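Local coordinates for protein esterase (Rhizomucor miehei CAU432, PDB 4WY8) that catalyses the hydrolysis of carboxylic esters, probably with the nucleophile elbow and charge-relay chemistry of the alpha/beta hydrolase fold, at residues A[173-178]-A[233-238]; A[291-296]-A[304-309]; A[29-34]-A[122-127]; A[64-69]-A[135-140]; A[269-274]-A[281-286]. All blocks are in the same frame, centred on the assembly; numbering follows the deposited sequence.

In the fold
Around one central sheet, the five contacts show how an alpha/beta hydrolase is assembled from its layers. Contacts 1 and 4 adjoin, their centres 17 Å apart, because V173 and R176 of helix 165-179 pack on C135, L136 and V139 of helix 130-143. Contact 5 lies at the far end of the sheet, with its centre 28 Å from that of contact 4. It meets contact 2 through Y286, whose OH lies 2.9 Å from ND1 of H309, and both border the second subunit. Contact 2 carries H291, which bonds S164 and D261 in a probable catalytic triad. Contact 3 is peripheral, and its nearest atoms come within about 5 Å of contact 2.

Contact 1 (A[173-178]-A[233-238]); sequences VCIRAK and QSIFAC
F236 meets helix 165-179 with one corner of its ring, mostly carbon against carbon. Its CE1 comes within 3.8 Å of CG2 of I175, the branch that a chi1 of -56° swings opposite the backbone N, coming obliquely to the ring. The same I175 CG2 lies 4.3 Å from CD1 of I235, so two consecutive loop residues share one methyl group of the helix. R176 adds the aliphatic part of a charged chain: its CD is 3.7 Å from F236 CE1, and the two side chains cross at about a right angle. At 72° the guanidinium and ring planes do not stack flat. The backbone N of R176 lies at the ring edge, near its plane, also 3.7 Å from F236 CE1.

In the alpha/beta hydrolase fold, this helix leaves the probable nucleophile elbow, and the loop between helices 215-225 and 244-247 leans on its later turns. Inside the loop, S234 OG accepts the N-H of F236 at 3.1 Å, making an ST turn, while S234 O takes the N-H groups of both A237 and C238. I235 CG1 lies over one face of the F236 ring, and L132 of helix 130-143 touches the same side chain.

Contact 2 (A[291-296]-A[304-309]); sequences HGIFNL and SEILDH
The F294 ring drives its outer end against helix 301-322, where CZ lies 3.6 Å from CG2 of I306. That methyl and the CB of I306 meet the ring at its edge, near its plane. At the next corner, CE1 of F294 is 3.9 Å from CG of L307, whose side chain runs past the aromatic one in the opposite direction. I293 crosses I306 at about a right angle, its CD1 4.0 Å from CD1 of I306.

Within the loop, the two hydrophobic residues brace each other. A chi1 of 57° puts CG1 of I293 between its backbone N and carbonyl carbon, and so lays that carbon 3.7 Å above one face of the F294 ring. Both belong to a type I turn from G292 to N295. Further out, Y192 OH bonds the backbone N of F294 and T103 OG1 its carbonyl, while Y286 packs on I306 and R110 on L307.

H291, just ahead of the turn, bonds S164 and D261 in a probable Ser-His-Asp triad. No hydrogen bond links the two segments, so apolar packing fits the turn to the helix, and the polar bonds of the histidine and of the F294 backbone go to other parts of the chain.

Contact 3 (A[29-34]-A[122-127]); sequences VVRKAE and LSPEVR
R31 and E125 approach from opposite directions and join in a salt bridge that ties helix 27-39 to the loop ahead of helix 130-143. The guanidinium grips the carboxylate end-on, one nitrogen to each oxygen: NH1 reaches OE2 at 2.8 Å in an almost straight bond (178°), and NH2 reaches OE1 at 3.0 Å. Both oxygens are used on their syn side and lie near the guanidinium plane, yet the two flat groups are twisted 35° apart. The arginine chain is extended from CG to NE, which carries the charge well clear of its helix, whereas the glutamate chain bends at chi2 (85°) to turn back toward it. The NE of R31 is hydrogen-bonded to the carbonyl O of V93, so the third nitrogen of the guanidinium is held as well.

Van der Waals contact with the guanidinium is slighter. CB of L122 lies 3.7 Å from NH2 of R31, and CD1 of L122 is 3.8 Å from NE, the leucine and arginine sliding past each other in opposite directions.

Bonds inside the loop fix its shape. S123 OG donates to V126 O at 2.6 Å, the peptide before P124 is cis, and the S123 backbone pairs with W92. W92 closes an HGGGW sequence like that of hormone-sensitive-lipase relatives, where the glycines form the oxyanion hole. R31 thus ties an N-terminal helix to two loops of the alpha/beta hydrolase fold.

Contact 4 (A[64-69]-A[135-140]); sequences SKIELT and CLDAVV
With chi1 at -59° and chi2 at 167°, I66 holds CG1 opposite its carbonyl carbon and stretches CD1 outward from the strand, to 3.6 Å from CB of D137. The two side chains cross at about a right angle, so the isoleucine's terminal methyl rests on the aliphatic root of the aspartate. L68 likewise turns CG away from its carbonyl carbon, and its CD2 comes to 4.1 Å from the CB of A138. Two residues spaced by one along the strand thereby address two consecutive residues of the helix.

The carboxylate of D137 has business elsewhere: OD2 forms a salt bridge with R60, near the turn that precedes the strand. One side chain therefore offers carbon to the buried interface and charge at its margin. A138 is the helical residue nearest the strand, its CA 7.4 Å from the CA of I66. The segment axes approach to 9.6 Å at an angle of 65°.

Here helix 130-143 packs on one face of the mixed sheet. I66 and L68 both touch I58 of strand 51-59, and V118 of strand 114-118 is touched by I66, L68 and A138. Elsewhere on the helix, C135 and V139 pack on helix 165-179.

Contact 5 (A[269-274]-A[281-286]); sequences AYARKL and VTAVRY
A271 sets its CB against the CB of A283, 3.6 Å away, methyl on methyl. One turn further on, L274 presents its CB to CG2 of V281, also at 3.6 Å. The valine serves both helical residues through different branches. A chi1 of -172° puts CG1 opposite the backbone N, where it lies 4.1 Å from the carbonyl O of A271, and leaves CG2 for the leucine. CG of L274 lies 4.0 Å above one face of the Y270 ring, toward the rim.

Where the two alanines face each other the backbones come close; the segment axes are 8.7 Å apart and run nearly antiparallel at 158°. The side chains that meet are all apolar, no hydrogen bond joins the two segments, and charge is kept to their surroundings. R272 makes a salt bridge to E259 of the second subunit, whereas R285 pairs with E268 of its own chain.

Strand 281-286 borders the sheet within the chain, but V284, R285 and Y286 pair antiparallel with a strand of the second subunit, so the sheet continues across the dimer. Strand 253-258, helix 264-276 and strand 281-286 form a beta-alpha-beta unit, as is classic for the alpha/beta hydrolase fold.

Contact 1 (A[173-178]-A[233-238])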
# COMPACT_ATOMS: atom_id res chain seq x y z
N VAL A 173 -1.26 16.35 16.61
CA VAL A 173 -1.06 17.70 16.08
C VAL A 173 -2.22 18.02 15.12
O VAL A 173 -2.72 19.14 15.11
CB VAL A 173 0.29 17.85 15.35
CG1 VAL A 173 0.23 18.97 14.32
CG2 VAL A 173 1.39 18.11 16.36
N CYS A 174 -2.67 17.04 14.33
CA CYS A 174 -3.85 17.29 13.49
C CYS A 174 -5.11 17.62 14.31
O CYS A 174 -5.77 18.65 14.05
CB CYS A 174 -4.13 16.10 12.57
SG CYS A 174 -2.95 15.99 11.21
N ILE A 175 -5.43 16.78 15.31
CA ILE A 175 -6.60 17.07 16.16
C ILE A 175 -6.50 18.46 16.82
O ILE A 175 -7.47 19.24 16.88
CB ILE A 175 -6.78 16.03 17.26
CG1 ILE A 175 -6.88 14.63 16.66
CG2 ILE A 175 -7.99 16.37 18.14
CD1 ILE A 175 -6.74 13.52 17.70
N ARG A 176 -5.30 18.77 17.30
CA ARG A 176 -5.06 20.04 17.95
C ARG A 176 -5.24 21.24 17.01
O ARG A 176 -5.87 22.23 17.38
CB ARG A 176 -3.67 20.07 18.56
CG ARG A 176 -3.45 21.32 19.35
CD ARG A 176 -4.29 21.27 20.63
NE ARG A 176 -4.49 22.61 21.16
CZ ARG A 176 -3.57 23.29 21.83
NH1 ARG A 176 -2.38 22.76 22.08
NH2 ARG A 176 -3.85 24.51 22.26
N ALA A 177 -4.69 21.17 15.80
CA ALA A 177 -4.85 22.25 14.85
C ALA A 177 -6.34 22.41 14.50
O ALA A 177 -6.82 23.53 14.31
CB ALA A 177 -4.03 21.99 13.57
N LYS A 178 -7.06 21.30 14.42
CA LYS A 178 -8.50 21.40 14.19
C LYS A 178 -9.18 22.18 15.31
O LYS A 178 -10.01 23.05 15.05
CB LYS A 178 -9.14 20.01 14.08
CG LYS A 178 -10.67 20.09 14.00
CD LYS A 178 -11.36 18.79 14.38
CE LYS A 178 -12.88 18.94 14.39
NZ LYS A 178 -13.57 17.67 14.78
N GLN A 233 -5.45 9.64 29.68
CA GLN A 233 -6.82 9.66 29.17
C GLN A 233 -7.04 10.87 28.24
O GLN A 233 -8.03 10.94 27.54
CB GLN A 233 -7.82 9.65 30.34
CG GLN A 233 -7.94 8.28 31.07
CD GLN A 233 -8.88 7.29 30.37
OE1 GLN A 233 -9.88 7.67 29.76
NE2 GLN A 233 -8.55 6.00 30.47
N SER A 234 -6.10 11.80 28.19
CA SER A 234 -6.22 12.88 27.20
C SER A 234 -6.17 12.34 25.76
O SER A 234 -5.33 11.49 25.44
CB SER A 234 -5.11 13.89 27.39
OG SER A 234 -5.00 14.72 26.24
N ILE A 235 -7.01 12.87 24.87
CA ILE A 235 -7.03 12.38 23.49
C ILE A 235 -5.76 12.82 22.73
O ILE A 235 -5.44 12.28 21.68
CB ILE A 235 -8.31 12.84 22.74
CG1 ILE A 235 -8.36 14.37 22.60
CG2 ILE A 235 -9.61 12.31 23.46
CD1 ILE A 235 -9.60 14.86 21.82
N PHE A 236 -5.06 13.79 23.31
CA PHE A 236 -3.81 14.32 22.79
C PHE A 236 -2.60 13.45 23.18
O PHE A 236 -1.48 13.65 22.70
CB PHE A 236 -3.64 15.76 23.26
CG PHE A 236 -4.71 16.67 22.73
CD1 PHE A 236 -4.72 17.03 21.39
CD2 PHE A 236 -5.73 17.14 23.57
CE1 PHE A 236 -5.72 17.84 20.87
CE2 PHE A 236 -6.73 17.97 23.05
CZ PHE A 236 -6.72 18.31 21.70
N ALA A 237 -2.87 12.46 24.03
CA ALA A 237 -1.90 11.42 24.35
C ALA A 237 -2.26 10.15 23.57
O ALA A 237 -1.44 9.58 22.84
CB ALA A 237 -1.92 11.14 25.86
N CYS A 238 -3.51 9.74 23.72
CA CYS A 238 -4.03 8.51 23.11
C CYS A 238 -5.23 8.88 22.24
O CYS A 238 -6.36 8.89 22.72
CB CYS A 238 -4.43 7.50 24.18
SG CYS A 238 -3.09 7.08 25.35

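Contact 2 (A[291-296]-A[304-309])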
# COMPACT_ATOMS: atom_id res chain seq x y z
N HIS A 291 7.84 -3.62 13.40
CA HIS A 291 8.04 -2.25 13.80
C HIS A 291 9.53 -1.88 13.77
O HIS A 291 10.38 -2.69 14.14
CB HIS A 291 7.45 -2.06 15.20
CG HIS A 291 7.26 -0.63 15.59
ND1 HIS A 291 6.02 -0.02 15.62
CD2 HIS A 291 8.14 0.31 16.03
CE1 HIS A 291 6.14 1.23 16.02
NE2 HIS A 291 7.42 1.46 16.28
N GLY A 292 9.83 -0.65 13.36
CA GLY A 292 11.16 -0.09 13.50
C GLY A 292 12.04 -0.05 12.26
O GLY A 292 13.23 0.28 12.33
N ILE A 293 11.45 -0.31 11.09
CA ILE A 293 12.27 -0.33 9.90
C ILE A 293 12.70 1.07 9.46
O ILE A 293 13.61 1.20 8.65
CB ILE A 293 11.56 -1.08 8.76
CG1 ILE A 293 10.20 -0.48 8.43
CG2 ILE A 293 11.37 -2.54 9.17
CD1 ILE A 293 9.48 -1.30 7.35
N PHE A 294 12.07 2.11 10.00
CA PHE A 294 12.41 3.48 9.57
C PHE A 294 13.31 4.28 10.51
O PHE A 294 13.56 5.47 10.27
CB PHE A 294 11.12 4.27 9.31
CG PHE A 294 10.34 3.75 8.14
CD1 PHE A 294 10.85 3.86 6.86
CD2 PHE A 294 9.11 3.13 8.33
CE1 PHE A 294 10.14 3.36 5.77
CE2 PHE A 294 8.38 2.63 7.25
CZ PHE A 294 8.90 2.76 5.97
N ASN A 295 13.84 3.63 11.55
CA ASN A 295 14.79 4.29 12.46
C ASN A 295 16.15 3.61 12.54
O ASN A 295 16.79 3.60 13.60
CB ASN A 295 14.20 4.37 13.88
CG ASN A 295 13.86 2.99 14.45
OD1 ASN A 295 12.72 2.52 14.35
ND2 ASN A 295 14.84 2.35 15.10
N LEU A 296 16.60 3.06 11.42
CA LEU A 296 17.85 2.31 11.38
C LEU A 296 18.83 2.92 10.38
O LEU A 296 18.48 3.85 9.61
CB LEU A 296 17.57 0.85 11.04
CG LEU A 296 16.53 0.17 11.95
CD1 LEU A 296 16.21 -1.24 11.48
CD2 LEU A 296 16.97 0.14 13.43
N SER A 304 11.58 0.44 1.59
CA SER A 304 11.66 1.21 0.35
C SER A 304 10.37 1.16 -0.46
O SER A 304 9.93 2.19 -1.04
CB SER A 304 12.84 0.72 -0.50
OG SER A 304 12.98 1.50 -1.67
N GLU A 305 9.76 -0.03 -0.53
CA GLU A 305 8.47 -0.10 -1.22
C GLU A 305 7.47 0.84 -0.54
O GLU A 305 6.76 1.60 -1.19
CB GLU A 305 7.91 -1.52 -1.24
CG GLU A 305 8.86 -2.58 -1.79
CD GLU A 305 9.27 -2.36 -3.25
OE1 GLU A 305 8.51 -1.76 -4.06
OE2 GLU A 305 10.40 -2.79 -3.57
N ILE A 306 7.47 0.80 0.78
CA ILE A 306 6.55 1.60 1.56
C ILE A 306 6.77 3.07 1.29
O ILE A 306 5.81 3.80 1.10
CB ILE A 306 6.68 1.31 3.07
CG1 ILE A 306 6.06 -0.04 3.41
CG2 ILE A 306 6.00 2.39 3.93
CD1 ILE A 306 6.42 -0.50 4.86
N LEU A 307 8.03 3.50 1.22
CA LEU A 307 8.30 4.89 0.86
C LEU A 307 7.81 5.25 -0.56
O LEU A 307 7.30 6.35 -0.77
CB LEU A 307 9.79 5.21 0.97
CG LEU A 307 10.31 5.34 2.40
CD1 LEU A 307 11.70 5.91 2.34
CD2 LEU A 307 9.42 6.26 3.22
N ASP A 308 7.95 4.34 -1.52
CA ASP A 308 7.41 4.61 -2.85
C ASP A 308 5.87 4.79 -2.82
O ASP A 308 5.29 5.65 -3.50
CB ASP A 308 7.79 3.48 -3.82
CG ASP A 308 9.29 3.50 -4.19
OD1 ASP A 308 9.95 4.57 -4.02
OD2 ASP A 308 9.79 2.44 -4.63
N HIS A 309 5.22 3.97 -2.00
CA HIS A 309 3.79 4.09 -1.75
C HIS A 309 3.39 5.44 -1.15
O HIS A 309 2.50 6.13 -1.66
CB HIS A 309 3.36 2.96 -0.85
CG HIS A 309 1.90 2.90 -0.61
ND1 HIS A 309 1.31 1.96 0.20
CD2 HIS A 309 0.89 3.67 -1.09
CE1 HIS A 309 -0.00 2.14 0.20
NE2 HIS A 309 -0.28 3.17 -0.57

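Contact 3 (A[29-34]-A[122-127])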
# COMPACT_ATOMS: atom_id res chain seq x y z
N VAL A 29 22.16 7.43 28.19
CA VAL A 29 23.03 6.32 27.84
C VAL A 29 22.50 5.55 26.63
O VAL A 29 23.23 5.27 25.67
CB VAL A 29 23.20 5.36 29.06
CG1 VAL A 29 23.95 4.10 28.69
CG2 VAL A 29 23.88 6.10 30.21
N VAL A 30 21.20 5.28 26.65
CA VAL A 30 20.50 4.64 25.54
C VAL A 30 20.67 5.46 24.25
O VAL A 30 20.99 4.90 23.20
CB VAL A 30 19.00 4.45 25.87
CG1 VAL A 30 18.27 3.67 24.76
CG2 VAL A 30 18.85 3.72 27.19
N ARG A 31 20.46 6.77 24.34
CA ARG A 31 20.60 7.66 23.18
C ARG A 31 22.01 7.65 22.60
O ARG A 31 22.19 7.63 21.36
CB ARG A 31 20.20 9.09 23.55
CG ARG A 31 18.76 9.23 24.05
CD ARG A 31 18.47 10.66 24.49
NE ARG A 31 17.14 10.77 25.10
CZ ARG A 31 16.89 11.42 26.23
NH1 ARG A 31 17.87 12.04 26.87
NH2 ARG A 31 15.66 11.44 26.72
N LYS A 32 23.01 7.67 23.49
CA LYS A 32 24.40 7.63 23.03
C LYS A 32 24.73 6.29 22.35
O LYS A 32 25.38 6.25 21.30
CB LYS A 32 25.36 7.92 24.19
CG LYS A 32 25.56 9.43 24.46
CD LYS A 32 26.61 9.72 25.54
CE LYS A 32 28.05 9.49 25.07
NZ LYS A 32 28.60 10.60 24.23
N ALA A 33 24.24 5.19 22.93
CA ALA A 33 24.42 3.87 22.32
C ALA A 33 23.74 3.79 20.95
O ALA A 33 24.29 3.21 20.00
CB ALA A 33 23.85 2.78 23.24
N GLU A 34 22.57 4.40 20.83
CA GLU A 34 21.81 4.45 19.58
C GLU A 34 22.59 5.19 18.50
O GLU A 34 22.79 4.68 17.36
CB GLU A 34 20.46 5.11 19.85
CG GLU A 34 19.57 5.25 18.64
CD GLU A 34 18.18 5.82 18.98
OE1 GLU A 34 18.12 6.93 19.57
OE2 GLU A 34 17.17 5.17 18.61
N LEU A 122 12.90 15.59 24.10
CA LEU A 122 12.67 14.20 24.46
C LEU A 122 12.35 14.04 25.94
O LEU A 122 12.70 14.88 26.77
CB LEU A 122 13.89 13.35 24.09
CG LEU A 122 14.16 13.33 22.58
CD1 LEU A 122 15.45 12.59 22.24
CD2 LEU A 122 12.96 12.74 21.83
N SER A 123 11.64 12.96 26.26
CA SER A 123 11.32 12.60 27.65
C SER A 123 12.41 11.67 28.20
O SER A 123 13.13 11.05 27.42
CB SER A 123 9.94 11.94 27.72
OG SER A 123 8.93 12.89 27.43
N PRO A 124 12.56 11.58 29.54
CA PRO A 124 11.77 12.20 30.61
C PRO A 124 12.22 13.62 30.96
O PRO A 124 11.66 14.16 31.91
CB PRO A 124 12.04 11.28 31.81
CG PRO A 124 13.46 10.87 31.60
CD PRO A 124 13.63 10.73 30.09
N GLU A 125 13.22 14.18 30.29
CA GLU A 125 13.64 15.54 30.63
C GLU A 125 12.48 16.52 30.49
O GLU A 125 12.41 17.51 31.20
CB GLU A 125 14.82 15.99 29.78
CG GLU A 125 16.13 15.29 30.10
CD GLU A 125 16.26 13.96 29.36
OE1 GLU A 125 15.24 13.47 28.82
OE2 GLU A 125 17.39 13.43 29.30
N VAL A 126 11.59 16.27 29.53
CA VAL A 126 10.30 16.94 29.54
C VAL A 126 9.24 15.86 29.55
O VAL A 126 9.53 14.71 29.22
CB VAL A 126 10.14 17.91 28.34
CG1 VAL A 126 11.29 18.93 28.31
CG2 VAL A 126 10.06 17.15 27.01
N ARG A 127 8.01 16.20 29.91
CA ARG A 127 6.93 15.24 29.87
C ARG A 127 5.94 15.71 28.81
O ARG A 127 6.06 16.81 28.27
CB ARG A 127 6.20 15.12 31.23
CG ARG A 127 7.11 14.96 32.45
CD ARG A 127 7.71 13.56 32.52
NE ARG A 127 8.49 13.38 33.75
CZ ARG A 127 9.11 12.25 34.09
NH1 ARG A 127 9.03 11.18 33.31
NH2 ARG A 127 9.80 12.20 35.22

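Contact 4 (A[64-69]-A[135-140])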
# COMPACT_ATOMS: atom_id res chain seq x y z
N SER A 64 12.63 30.97 23.87
CA SER A 64 12.90 29.54 23.72
C SER A 64 13.00 29.19 22.24
O SER A 64 12.56 29.95 21.37
CB SER A 64 11.82 28.70 24.42
OG SER A 64 10.53 28.95 23.89
N LYS A 65 13.63 28.06 21.95
CA LYS A 65 13.90 27.67 20.58
C LYS A 65 13.35 26.30 20.19
O LYS A 65 13.29 25.38 21.01
CB LYS A 65 15.41 27.70 20.30
CG LYS A 65 16.05 29.09 20.39
CD LYS A 65 17.58 28.99 20.35
CE LYS A 65 18.28 30.36 20.31
NZ LYS A 65 17.84 31.26 19.20
N ILE A 66 12.87 26.22 18.96
CA ILE A 66 12.59 24.94 18.33
C ILE A 66 13.64 24.75 17.24
O ILE A 66 13.85 25.64 16.40
CB ILE A 66 11.16 24.87 17.77
CG1 ILE A 66 10.17 25.09 18.91
CG2 ILE A 66 10.88 23.51 17.18
CD1 ILE A 66 8.78 25.35 18.46
N GLU A 67 14.33 23.62 17.29
CA GLU A 67 15.30 23.29 16.25
C GLU A 67 14.70 22.46 15.12
O GLU A 67 14.17 21.37 15.35
CB GLU A 67 16.50 22.56 16.86
CG GLU A 67 17.13 23.31 18.05
CD GLU A 67 17.57 24.72 17.66
OE1 GLU A 67 18.13 24.88 16.54
OE2 GLU A 67 17.38 25.66 18.46
N LEU A 68 14.81 23.00 13.91
CA LEU A 68 14.37 22.36 12.68
C LEU A 68 15.56 21.93 11.85
O LEU A 68 16.55 22.66 11.75
CB LEU A 68 13.51 23.32 11.86
CG LEU A 68 12.37 24.00 12.61
CD1 LEU A 68 11.64 24.94 11.65
CD2 LEU A 68 11.41 23.01 13.23
N THR A 69 15.49 20.72 11.28
CA THR A 69 16.45 20.27 10.26
C THR A 69 15.71 20.15 8.94
O THR A 69 14.79 19.35 8.80
CB THR A 69 17.11 18.92 10.67
OG1 THR A 69 17.66 19.04 11.98
CG2 THR A 69 18.21 18.55 9.74
N CYS A 135 5.79 20.67 18.26
CA CYS A 135 5.48 20.22 16.90
C CYS A 135 4.39 21.06 16.25
O CYS A 135 4.48 21.43 15.05
CB CYS A 135 5.08 18.73 16.90
SG CYS A 135 6.44 17.61 17.39
N LEU A 136 3.37 21.37 17.04
CA LEU A 136 2.29 22.22 16.59
C LEU A 136 2.86 23.58 16.26
O LEU A 136 2.60 24.12 15.19
CB LEU A 136 1.20 22.33 17.66
CG LEU A 136 0.06 23.30 17.35
CD1 LEU A 136 -0.82 22.86 16.15
CD2 LEU A 136 -0.78 23.49 18.60
N ASP A 137 3.70 24.11 17.14
CA ASP A 137 4.34 25.40 16.86
C ASP A 137 5.16 25.38 15.56
O ASP A 137 5.21 26.38 14.83
CB ASP A 137 5.25 25.80 18.01
CG ASP A 137 4.49 26.44 19.17
OD1 ASP A 137 3.30 26.79 19.00
OD2 ASP A 137 5.11 26.62 20.24
N ALA A 138 5.83 24.27 15.30
CA ALA A 138 6.59 24.13 14.06
C ALA A 138 5.70 24.13 12.80
O ALA A 138 6.00 24.81 11.82
CB ALA A 138 7.42 22.87 14.10
N VAL A 139 4.62 23.37 12.84
CA VAL A 139 3.67 23.38 11.72
C VAL A 139 3.08 24.78 11.50
O VAL A 139 3.01 25.27 10.37
CB VAL A 139 2.51 22.38 11.94
CG1 VAL A 139 1.45 22.52 10.85
CG2 VAL A 139 3.04 20.95 12.02
N VAL A 140 2.67 25.43 12.59
CA VAL A 140 2.12 26.78 12.53
C VAL A 140 3.13 27.75 11.92
O VAL A 140 2.77 28.61 11.12
CB VAL A 140 1.70 27.29 13.93
CG1 VAL A 140 1.39 28.79 13.91
CG2 VAL A 140 0.51 26.50 14.44

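Contact 5 (A[269-274]-A[281-286])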
# COMPACT_ATOMS: atom_id res chain seq x y z
N ALA A 269 -7.46 0.17 14.48
CA ALA A 269 -8.68 0.70 15.11
C ALA A 269 -8.78 2.23 14.98
O ALA A 269 -9.89 2.78 14.81
CB ALA A 269 -8.76 0.28 16.57
N TYR A 270 -7.65 2.92 15.06
CA TYR A 270 -7.67 4.37 14.87
C TYR A 270 -8.05 4.71 13.44
O TYR A 270 -8.82 5.66 13.20
CB TYR A 270 -6.33 5.02 15.23
CG TYR A 270 -6.35 6.53 15.15
CD1 TYR A 270 -7.16 7.28 16.01
CD2 TYR A 270 -5.54 7.22 14.25
CE1 TYR A 270 -7.20 8.67 15.95
CE2 TYR A 270 -5.57 8.64 14.19
CZ TYR A 270 -6.41 9.34 15.05
OH TYR A 270 -6.47 10.73 15.03
N ALA A 271 -7.55 3.92 12.50
CA ALA A 271 -8.00 4.12 11.11
C ALA A 271 -9.52 3.90 10.94
O ALA A 271 -10.21 4.68 10.24
CB ALA A 271 -7.24 3.21 10.18
N ARG A 272 -10.05 2.83 11.53
CA ARG A 272 -11.51 2.62 11.50
C ARG A 272 -12.29 3.80 12.09
O ARG A 272 -13.25 4.26 11.49
CB ARG A 272 -11.88 1.35 12.25
CG ARG A 272 -11.45 0.11 11.54
CD ARG A 272 -12.05 -1.16 12.13
NE ARG A 272 -11.31 -2.31 11.62
CZ ARG A 272 -10.25 -2.83 12.24
NH1 ARG A 272 -9.85 -2.31 13.39
NH2 ARG A 272 -9.61 -3.86 11.70
N LYS A 273 -11.85 4.32 13.24
CA LYS A 273 -12.49 5.53 13.79
C LYS A 273 -12.42 6.73 12.83
O LYS A 273 -13.38 7.51 12.72
CB LYS A 273 -11.86 5.93 15.12
CG LYS A 273 -12.29 5.06 16.31
CD LYS A 273 -12.19 5.85 17.62
CE LYS A 273 -12.66 4.99 18.81
NZ LYS A 273 -12.72 5.79 20.07
N LEU A 274 -11.27 6.91 12.16
CA LEU A 274 -11.18 8.03 11.22
C LEU A 274 -12.15 7.86 10.06
O LEU A 274 -12.71 8.83 9.57
CB LEU A 274 -9.75 8.20 10.68
CG LEU A 274 -8.66 8.66 11.66
CD1 LEU A 274 -7.30 8.69 10.95
CD2 LEU A 274 -9.00 10.02 12.19
N VAL A 281 -9.55 8.42 4.27
CA VAL A 281 -8.58 7.59 4.98
C VAL A 281 -8.16 6.40 4.13
O VAL A 281 -9.00 5.65 3.63
CB VAL A 281 -9.16 7.07 6.32
CG1 VAL A 281 -8.09 6.36 7.16
CG2 VAL A 281 -9.73 8.23 7.11
N THR A 282 -6.85 6.24 3.95
CA THR A 282 -6.30 5.05 3.30
C THR A 282 -5.55 4.28 4.39
O THR A 282 -4.64 4.84 5.00
CB THR A 282 -5.37 5.43 2.11
OG1 THR A 282 -6.07 6.32 1.23
CG2 THR A 282 -4.91 4.20 1.33
N ALA A 283 -5.96 3.05 4.67
CA ALA A 283 -5.35 2.25 5.75
C ALA A 283 -4.87 0.93 5.19
O ALA A 283 -5.62 0.19 4.55
CB ALA A 283 -6.34 2.00 6.91
N VAL A 284 -3.59 0.65 5.38
CA VAL A 284 -2.99 -0.54 4.78
C VAL A 284 -2.09 -1.24 5.77
O VAL A 284 -1.33 -0.60 6.49
CB VAL A 284 -2.18 -0.17 3.51
CG1 VAL A 284 -3.09 0.48 2.50
CG2 VAL A 284 -1.11 0.83 3.85
N ARG A 285 -2.19 -2.56 5.83
CA ARG A 285 -1.30 -3.37 6.65
C ARG A 285 -0.26 -4.03 5.74
O ARG A 285 -0.63 -4.68 4.77
CB ARG A 285 -2.10 -4.43 7.41
CG ARG A 285 -1.22 -5.42 8.18
CD ARG A 285 -2.00 -6.67 8.53
NE ARG A 285 -3.10 -6.40 9.45
CZ ARG A 285 -3.77 -7.35 10.10
NH1 ARG A 285 -3.44 -8.62 9.93
NH2 ARG A 285 -4.77 -7.03 10.92
N TYR A 286 1.03 -3.83 6.01
CA TYR A 286 2.05 -4.52 5.24
C TYR A 286 2.39 -5.85 5.88
O TYR A 286 2.65 -5.92 7.09
CB TYR A 286 3.30 -3.67 5.10
CG TYR A 286 3.25 -2.74 3.90
CD1 TYR A 286 2.46 -1.59 3.91
CD2 TYR A 286 4.01 -3.00 2.76
CE1 TYR A 286 2.41 -0.74 2.79
CE2 TYR A 286 3.97 -2.15 1.66
CZ TYR A 286 3.17 -1.03 1.69
OH TYR A 286 3.15 -0.19 0.60